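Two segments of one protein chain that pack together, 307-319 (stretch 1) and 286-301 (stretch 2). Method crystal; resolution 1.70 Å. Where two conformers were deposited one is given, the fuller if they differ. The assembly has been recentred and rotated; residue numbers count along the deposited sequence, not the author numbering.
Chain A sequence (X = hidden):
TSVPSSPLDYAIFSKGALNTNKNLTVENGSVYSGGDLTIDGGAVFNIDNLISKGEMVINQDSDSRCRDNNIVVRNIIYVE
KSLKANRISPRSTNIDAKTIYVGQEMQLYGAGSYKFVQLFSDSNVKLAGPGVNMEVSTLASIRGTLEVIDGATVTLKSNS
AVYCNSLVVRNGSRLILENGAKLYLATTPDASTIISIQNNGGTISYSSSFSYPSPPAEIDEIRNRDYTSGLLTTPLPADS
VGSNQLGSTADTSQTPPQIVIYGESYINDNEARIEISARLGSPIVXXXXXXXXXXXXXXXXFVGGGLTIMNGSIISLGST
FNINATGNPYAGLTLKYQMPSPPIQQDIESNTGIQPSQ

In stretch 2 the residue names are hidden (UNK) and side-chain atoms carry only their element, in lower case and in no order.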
# COMPACT_ATOMS: atom_id res chain seq x y z
N LEU A 307 10.19 -8.80 17.53
CA LEU A 307 10.22 -8.29 16.16
C LEU A 307 10.92 -9.26 15.31
O LEU A 307 12.02 -9.75 15.67
CB LEU A 307 11.04 -7.00 16.16
CG LEU A 307 11.32 -6.34 14.82
CD1 LEU A 307 9.99 -5.88 14.24
CD2 LEU A 307 12.18 -5.09 15.04
N THR A 308 10.37 -9.51 14.14
CA THR A 308 11.09 -10.30 13.12
C THR A 308 11.63 -9.36 12.12
O THR A 308 10.88 -8.50 11.63
CB THR A 308 10.14 -11.28 12.42
OG1 THR A 308 9.49 -12.08 13.40
CG2 THR A 308 10.89 -12.10 11.40
N ILE A 309 12.92 -9.49 11.81
CA ILE A 309 13.54 -8.67 10.76
C ILE A 309 13.91 -9.55 9.59
O ILE A 309 14.63 -10.55 9.82
CB ILE A 309 14.81 -8.04 11.29
CG1 ILE A 309 14.37 -7.13 12.44
CG2 ILE A 309 15.57 -7.26 10.20
CD1 ILE A 309 15.50 -6.57 13.26
N MSE A 310 13.48 -9.17 8.40
CA MSE A 310 13.93 -9.89 7.19
C MSE A 310 14.29 -9.03 6.02
O MSE A 310 13.89 -7.86 5.90
CB MSE A 310 12.91 -10.97 6.75
CG MSE A 310 11.67 -10.42 6.24
SE MSE A 310 10.37 -11.88 5.78
CE MSE A 310 11.03 -12.19 4.03
N ASN A 311 15.08 -9.63 5.14
CA ASN A 311 15.49 -9.03 3.87
C ASN A 311 15.09 -9.94 2.74
O ASN A 311 15.42 -11.11 2.78
CB ASN A 311 17.03 -8.91 3.82
CG ASN A 311 17.57 -8.00 4.91
OD1 ASN A 311 17.59 -6.79 4.75
ND2 ASN A 311 18.05 -8.57 5.98
N GLY A 312 14.32 -9.45 1.77
CA GLY A 312 13.74 -10.27 0.77
C GLY A 312 12.38 -9.88 0.27
O GLY A 312 12.15 -8.73 -0.09
N SER A 313 11.46 -10.83 0.28
CA SER A 313 10.12 -10.56 -0.17
C SER A 313 9.18 -11.67 0.26
O SER A 313 9.61 -12.79 0.63
CB SER A 313 10.11 -10.34 -1.71
OG SER A 313 10.27 -11.57 -2.44
N ILE A 314 7.90 -11.34 0.17
CA ILE A 314 6.75 -12.23 0.52
C ILE A 314 5.75 -12.23 -0.62
O ILE A 314 5.26 -11.15 -1.05
CB ILE A 314 6.03 -11.76 1.82
CG1 ILE A 314 6.99 -11.79 2.92
CG2 ILE A 314 4.75 -12.55 2.04
CD1 ILE A 314 6.43 -11.05 4.11
N ILE A 315 5.41 -13.44 -1.13
CA ILE A 315 4.51 -13.61 -2.26
C ILE A 315 3.45 -14.62 -1.92
O ILE A 315 3.78 -15.74 -1.56
CB ILE A 315 5.27 -14.05 -3.53
CG1 ILE A 315 6.27 -12.98 -3.90
CG2 ILE A 315 4.30 -14.27 -4.72
CD1 ILE A 315 7.29 -13.41 -4.89
N SER A 316 2.19 -14.20 -2.02
CA SER A 316 1.11 -15.13 -1.86
C SER A 316 0.44 -15.29 -3.21
O SER A 316 0.16 -14.31 -3.90
CB SER A 316 0.08 -14.56 -0.93
OG SER A 316 -1.22 -15.14 -1.17
N LEU A 317 0.14 -16.54 -3.54
CA LEU A 317 -0.45 -16.89 -4.82
C LEU A 317 -1.71 -17.67 -4.58
O LEU A 317 -2.20 -18.31 -5.51
CB LEU A 317 0.55 -17.72 -5.68
CG LEU A 317 1.83 -16.99 -6.10
CD1 LEU A 317 2.75 -17.89 -6.87
CD2 LEU A 317 1.47 -15.77 -6.87
N GLY A 318 -2.26 -17.53 -3.37
CA GLY A 318 -3.53 -18.06 -2.96
C GLY A 318 -4.72 -17.14 -3.18
O GLY A 318 -4.64 -16.12 -3.84
N SER A 319 -5.88 -17.49 -2.63
CA SER A 319 -7.07 -16.69 -2.88
C SER A 319 -7.15 -15.51 -1.99
O SER A 319 -7.74 -14.51 -2.35
CB SER A 319 -8.38 -17.49 -2.77
OG SER A 319 -8.52 -17.96 -1.46
N UNK A 286 17.65 -16.95 13.30
CA UNK A 286 16.81 -15.88 12.75
C UNK A 286 17.08 -15.66 11.25
O UNK A 286 17.65 -16.52 10.59
c UNK A 286 18.43 -14.00 13.51
o UNK A 286 18.95 -13.64 14.58
c UNK A 286 16.99 -14.57 13.58
o UNK A 286 19.05 -13.87 12.43
N UNK A 287 16.69 -14.51 10.72
CA UNK A 287 16.76 -14.25 9.30
C UNK A 287 17.59 -13.10 8.90
O UNK A 287 17.61 -12.79 7.76
c UNK A 287 12.08 -15.51 9.40
c UNK A 287 14.66 -16.25 8.93
c UNK A 287 12.44 -16.86 9.31
c UNK A 287 14.35 -14.89 9.04
c UNK A 287 15.38 -13.86 8.82
c UNK A 287 13.73 -17.20 9.06
c UNK A 287 13.05 -14.53 9.28
N UNK A 288 18.20 -12.39 9.81
CA UNK A 288 18.88 -11.16 9.41
C UNK A 288 20.21 -11.59 8.70
O UNK A 288 20.89 -10.80 8.02
c UNK A 288 19.09 -10.25 10.63
o UNK A 288 19.69 -10.99 11.69
N UNK A 289 20.54 -12.86 8.86
CA UNK A 289 21.68 -13.52 8.26
C UNK A 289 21.58 -13.88 6.71
O UNK A 289 22.50 -14.57 6.18
c UNK A 289 21.85 -14.84 9.06
o UNK A 289 20.56 -15.44 9.32
c UNK A 289 22.49 -14.56 10.42
N UNK A 290 20.50 -13.41 6.01
CA UNK A 290 19.97 -14.16 4.87
C UNK A 290 19.07 -13.37 3.94
O UNK A 290 18.34 -12.53 4.39
c UNK A 290 18.02 -17.33 5.98
c UNK A 290 18.64 -16.48 4.89
c UNK A 290 19.13 -15.25 5.54
c UNK A 290 19.84 -17.15 4.25
N UNK A 291 19.14 -13.60 2.64
CA UNK A 291 18.13 -13.02 1.80
C UNK A 291 17.03 -14.06 1.62
O UNK A 291 17.27 -15.14 1.07
o UNK A 291 17.20 -11.30 -2.51
c UNK A 291 17.92 -11.21 -1.53
c UNK A 291 18.62 -12.57 0.47
c UNK A 291 17.50 -11.84 -0.27
n UNK A 291 19.08 -10.52 -1.54
N UNK A 292 15.83 -13.71 2.02
CA UNK A 292 14.75 -14.72 2.13
C UNK A 292 13.51 -14.33 1.34
O UNK A 292 13.03 -13.23 1.46
c UNK A 292 13.27 -15.79 4.04
c UNK A 292 14.38 -14.83 3.61
c UNK A 292 12.95 -15.57 5.48
c UNK A 292 13.68 -17.24 3.84
N UNK A 293 12.98 -15.28 0.57
CA UNK A 293 11.77 -15.10 -0.20
C UNK A 293 10.78 -16.19 0.23
O UNK A 293 11.10 -17.33 0.13
n UNK A 293 12.84 -12.87 -2.26
c UNK A 293 13.95 -12.19 -2.47
c UNK A 293 14.48 -14.29 -2.15
c UNK A 293 13.14 -14.18 -2.06
c UNK A 293 12.07 -15.16 -1.68
n UNK A 293 14.96 -13.02 -2.39
N UNK A 294 9.62 -15.77 0.73
CA UNK A 294 8.63 -16.69 1.28
C UNK A 294 7.47 -16.67 0.28
O UNK A 294 6.92 -15.59 -0.03
c UNK A 294 9.15 -16.13 3.75
c UNK A 294 9.80 -17.47 4.10
c UNK A 294 8.13 -16.17 2.62
c UNK A 294 8.53 -15.45 4.98
N UNK A 295 7.09 -17.84 -0.23
CA UNK A 295 6.03 -17.97 -1.22
C UNK A 295 5.05 -19.05 -0.78
O UNK A 295 5.47 -20.18 -0.49
c UNK A 295 8.19 -17.40 -4.35
c UNK A 295 7.76 -17.34 -2.95
c UNK A 295 5.48 -18.28 -3.63
c UNK A 295 6.59 -18.31 -2.60
N UNK A 296 3.79 -18.64 -0.66
CA UNK A 296 2.71 -19.51 -0.16
C UNK A 296 1.40 -19.33 -0.91
O UNK A 296 1.15 -18.26 -1.61
o UNK A 296 1.75 -20.23 1.92
c UNK A 296 2.58 -19.24 1.31
N UNK A 297 0.50 -20.33 -0.80
CA UNK A 297 -0.89 -20.08 -1.17
C UNK A 297 -1.79 -20.04 0.03
O UNK A 297 -3.01 -20.08 -0.11
n UNK A 297 0.11 -21.75 -7.91
c UNK A 297 -0.74 -21.02 -3.53
n UNK A 297 0.56 -23.06 -6.10
c UNK A 297 -1.42 -21.12 -2.18
n UNK A 297 -1.07 -21.42 -5.97
c UNK A 297 -1.53 -21.70 -4.61
c UNK A 297 -0.14 -22.10 -6.64
N UNK A 298 -1.21 -19.97 1.20
CA UNK A 298 -1.92 -19.68 2.42
C UNK A 298 -1.27 -18.60 3.22
O UNK A 298 -0.60 -17.71 2.65
N UNK A 299 -1.56 -18.58 4.51
CA UNK A 299 -1.10 -17.47 5.37
C UNK A 299 0.33 -17.67 5.77
O UNK A 299 0.86 -18.79 5.75
o UNK A 299 -3.71 -16.36 5.29
n UNK A 299 -4.27 -17.41 7.19
c UNK A 299 -3.38 -16.97 6.28
c UNK A 299 -1.92 -17.35 6.60
N UNK A 300 1.00 -16.56 6.06
CA UNK A 300 2.37 -16.56 6.59
C UNK A 300 2.36 -16.02 7.97
O UNK A 300 1.88 -14.89 8.19
c UNK A 300 4.74 -15.61 6.21
c UNK A 300 4.17 -15.90 3.22
c UNK A 300 3.34 -15.81 5.61
c UNK A 300 3.34 -16.58 4.29
N UNK A 301 2.88 -16.80 8.94
CA UNK A 301 2.80 -16.50 10.39
C UNK A 301 4.19 -16.47 10.96
O UNK A 301 5.01 -17.35 10.72
o UNK A 301 0.69 -17.57 10.46
c UNK A 301 1.94 -17.53 11.13
c UNK A 301 1.71 -17.17 12.63
O HOH W 1 16.05 -12.18 5.74
O HOH W 2 -5.94 -20.33 -1.67
O HOH W 3 -1.98 -17.04 0.23

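Position 286 has two side-chain carbons, the second carrying two oxygens; it touches nothing on stretch 1 and is Asp 286. At 287 one carbon leads to a six-carbon ring, with CB 3.5 Å from Ile 309 O and the ring beside Thr 308 and Met 310: Phe 287. Position 288, one carbon then one oxygen, is Ser 288; its N donates to Asp 286 OD1 at 3.1 Å, tying down the turn's start. Position 289 points away, its first carbon bearing an oxygen and a carbon: Thr 289. Four carbons forked at the second make 290 Leu 290, closing a type I turn begun at Phe 287.

At 291 three carbons end in an oxygen and a nitrogen, packing near the CA of Gly 312: Gln 291. Position 292, four carbons forked at the second, meets the selenomethionine Met 310 and is Leu 292, its CD2 4.1 Å from Met 310 CE. At 293 a carbon carries a five-membered ring with two nitrogens, so it is His 293; ND1 hydrogen-bonds Ser 313 OG at 2.9 Å, near the ring plane. Position 294 is again four carbons forked at the second, Leu 294, with CD1 4.1 Å from Met 310 SE. Position 295 forks at its first carbon, with one two-carbon arm: Ile 295, whose CD1 lies 4.1 Å from Ile 315 CD1.

One carbon and one oxygen at 296 give Ser 296, paired with Ser 316; its OG accepts from the backbone N of 298 at 3.1 Å. At 297 three carbons, a nitrogen, and a carbon with two more nitrogens spell Arg 297, whose NE makes a weak 3.3 Å bond to Leu 317 O. Position 298 lacks side-chain atoms: Gly 298. Position 299, two carbons with a terminal oxygen and nitrogen, is Asn 299, without contact. Position 300 has four carbons forked at the first, one arm two carbons long, and is Ile 300, its CD1 3.6 Å from Ile 314 CG2. Position 301, one carbon bearing oxygen and carbon, is Thr 301, out of reach.

The rule is a parallel ladder with alternating faces. Leu 292 N reaches Asn 311 O at 2.7 Å, Ser 313 N reaches Leu 292 O at 3.1 Å, and the pattern continues until Leu 317 N meets Ser 296 O at 2.8 Å. Paired residues share a face: Ser 313 with His 293 and Ile 315 with Ile 295 on one, Ile 314 with Leu 294 on the other. At the corner, Gly 312 is needed because an ideal CB would sit 1.7 Å from Leu 292 O.

Stretch 2 286-301: DFSTLQLHLISRGNIT
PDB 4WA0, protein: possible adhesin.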